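PDB 4FF5: glycosyl hydrolase 25, which probably hydrolyses glycosidic bonds of cell-wall peptidoglycan, as family 25 glycosyl hydrolases do, and acts as a pneumococcal virulence factor in host-cell invasion. Local coordinates for residues I66-L71 against K105-E110. Numbering follows the deposited sequence.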
loop_
_atom_site.group_PDB
_atom_site.type_symbol
_atom_site.label_atom_id
_atom_site.label_comp_id
_atom_site.label_asym_id
_atom_site.label_seq_id
_atom_site.Cartn_x
_atom_site.Cartn_y
_atom_site.Cartn_z
ATOM N N ILE A 66 -5.559 -17.873 3.472
ATOM C CA ILE A 66 -4.242 -17.730 2.830
ATOM C C ILE A 66 -3.228 -18.787 3.275
ATOM O O ILE A 66 -2.904 -18.888 4.465
ATOM C CB ILE A 66 -3.620 -16.333 3.069
ATOM C CG1 ILE A 66 -4.550 -15.235 2.532
ATOM C CG2 ILE A 66 -2.241 -16.254 2.417
ATOM C CD1 ILE A 66 -4.225 -13.855 3.078
ATOM N N ASN A 67 -2.723 -19.552 2.299
ATOM C CA ASN A 67 -1.584 -20.417 2.514
ATOM C C ASN A 67 -0.324 -19.554 2.426
ATOM O O ASN A 67 0.220 -19.349 1.341
ATOM C CB ASN A 67 -1.583 -21.581 1.495
ATOM C CG ASN A 67 -0.436 -22.545 1.704
ATOM O OD1 ASN A 67 0.479 -22.271 2.474
ATOM N ND2 ASN A 67 -0.459 -23.672 0.983
ATOM N N TYR A 68 0.136 -19.038 3.567
ATOM C CA TYR A 68 1.246 -18.067 3.529
ATOM C C TYR A 68 2.540 -18.674 2.993
ATOM O O TYR A 68 3.276 -18.002 2.273
ATOM C CB TYR A 68 1.486 -17.388 4.870
ATOM C CG TYR A 68 0.411 -16.394 5.274
ATOM C CD1 TYR A 68 0.406 -15.077 4.771
ATOM C CD2 TYR A 68 -0.600 -16.764 6.174
ATOM C CE1 TYR A 68 -0.575 -14.162 5.160
ATOM C CE2 TYR A 68 -1.579 -15.862 6.567
ATOM C CZ TYR A 68 -1.571 -14.562 6.051
ATOM O OH TYR A 68 -2.556 -13.691 6.463
ATOM N N ASP A 69 2.797 -19.947 3.328
ATOM C CA ASP A 69 3.929 -20.687 2.739
ATOM C C ASP A 69 3.931 -20.592 1.218
ATOM O O ASP A 69 4.949 -20.244 0.617
ATOM C CB ASP A 69 3.914 -22.172 3.171
ATOM C CG ASP A 69 4.253 -22.362 4.638
ATOM O OD1 ASP A 69 4.838 -21.448 5.249
ATOM O OD2 ASP A 69 3.954 -23.444 5.194
ATOM N N ALA A 70 2.796 -20.894 0.596
ATOM C CA ALA A 70 2.689 -20.852 -0.861
ATOM C C ALA A 70 2.760 -19.416 -1.388
ATOM O O ALA A 70 3.459 -19.121 -2.373
ATOM C CB ALA A 70 1.405 -21.531 -1.326
ATOM N N LEU A 71 2.042 -18.516 -0.727
ATOM C CA LEU A 71 1.939 -17.142 -1.223
ATOM C C LEU A 71 3.288 -16.430 -1.229
ATOM O O LEU A 71 3.621 -15.742 -2.200
ATOM C CB LEU A 71 0.870 -16.366 -0.436
ATOM C CG LEU A 71 0.308 -15.071 -1.062
ATOM C CD1 LEU A 71 -0.814 -15.341 -2.057
ATOM C CD2 LEU A 71 -0.185 -14.123 0.011
ATOM N N LYS A 105 -2.265 -7.561 11.576
ATOM C CA LYS A 105 -1.218 -8.216 12.378
ATOM C C LYS A 105 -0.846 -9.564 11.775
ATOM O O LYS A 105 0.342 -9.908 11.672
ATOM C CB LYS A 105 -1.665 -8.418 13.827
ATOM C CG LYS A 105 -1.980 -7.155 14.604
ATOM C CD LYS A 105 -2.316 -7.519 16.051
ATOM C CE LYS A 105 -2.301 -6.284 16.926
ATOM N NZ LYS A 105 -2.825 -6.573 18.295
ATOM N N SER A 106 -1.869 -10.319 11.370
ATOM C CA SER A 106 -1.670 -11.591 10.675
ATOM C C SER A 106 -0.928 -11.478 9.351
ATOM O O SER A 106 0.047 -12.211 9.096
ATOM C CB SER A 106 -3.005 -12.269 10.443
ATOM O OG SER A 106 -3.511 -12.786 11.663
ATOM N N HIS A 107 -1.387 -10.581 8.481
ATOM C CA HIS A 107 -0.739 -10.422 7.191
ATOM C C HIS A 107 0.700 -9.999 7.355
ATOM O O HIS A 107 1.576 -10.549 6.689
ATOM C CB HIS A 107 -1.472 -9.414 6.313
ATOM C CG HIS A 107 -2.825 -9.874 5.831
ATOM N ND1 HIS A 107 -3.120 -11.179 5.583
ATOM C CD2 HIS A 107 -3.975 -9.142 5.526
ATOM C CE1 HIS A 107 -4.394 -11.264 5.147
ATOM N NE2 HIS A 107 -4.913 -10.013 5.114
ATOM N N ILE A 108 0.966 -9.034 8.237
ATOM C CA ILE A 108 2.329 -8.546 8.411
ATOM C C ILE A 108 3.237 -9.621 9.014
ATOM O O ILE A 108 4.282 -9.933 8.447
ATOM C CB ILE A 108 2.400 -7.256 9.254
ATOM C CG1 ILE A 108 1.675 -6.110 8.531
ATOM C CG2 ILE A 108 3.844 -6.863 9.509
ATOM C CD1 ILE A 108 1.474 -4.852 9.368
ATOM N N THR A 109 2.846 -10.163 10.160
ATOM C CA THR A 109 3.695 -11.175 10.832
ATOM C C THR A 109 3.927 -12.432 9.995
ATOM O O THR A 109 5.063 -12.934 9.947
ATOM C CB THR A 109 3.165 -11.584 12.221
ATOM O OG1 THR A 109 1.864 -12.139 12.081
ATOM C CG2 THR A 109 3.074 -10.400 13.115
ATOM N N GLU A 110 2.878 -12.956 9.361
ATOM C CA GLU A 110 3.026 -14.190 8.583
ATOM C C GLU A 110 3.954 -14.025 7.366
ATOM O O GLU A 110 4.683 -14.943 6.972
ATOM C CB GLU A 110 1.669 -14.767 8.173
ATOM C CG GLU A 110 0.783 -15.209 9.347
ATOM C CD GLU A 110 1.073 -16.603 9.899
ATOM O OE1 GLU A 110 2.145 -17.189 9.659
ATOM O OE2 GLU A 110 0.187 -17.125 10.602
#
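Tyr68 carries most of this contact between helices 68-73 and 104-112, which follow the first two strands of the TIM barrel in the chain. Its CG lies anti to the carbonyl carbon (chi1 -71°), and the ring extends to the second helix.

The polar link is a single hydrogen bond. Tyr68 OH meets His107 ND1 at 2.7 Å, and each atom lies at the edge of the other's ring, near its plane. The other imidazole nitrogen, His107 NE2, donates to the carbonyl oxygen Ser58 O. The ring is thus held from two sides, which fixes its rotation.

The apolar part is a sandwich. Glu110 CB sits over the centre of one face of the Tyr68 ring, 3.4 Å from the centroid and 7° off the normal, a CH-pi contact. Ile66 CG2 covers the opposite face, 3.7 Å above its plane. Ile66 also reaches the histidine: its CD1 approaches His107 CE1 at 3.3 Å, a close contact. Glu110 CG continues along the ring, 3.7 Å from Tyr68 CE2. The chain then bends at chi2, and the carboxylate lies 12° from parallel to the ring. Its OE1 forms a salt bridge with Arg114, which also pairs with Asp69.

Asn67 is the N-cap of helix 68-73. Its OD1 accepts from Ala70 N at 3.3 Å, with the donor above the carbonyl plane.

The phenol is thus fixed at its tip by the imidazole and on both faces by aliphatic carbons. Arg114 can offset the like charges of Asp69 and Glu110, so this largely buried packing joins the two helices through one hydrogen bond and a shared arginine.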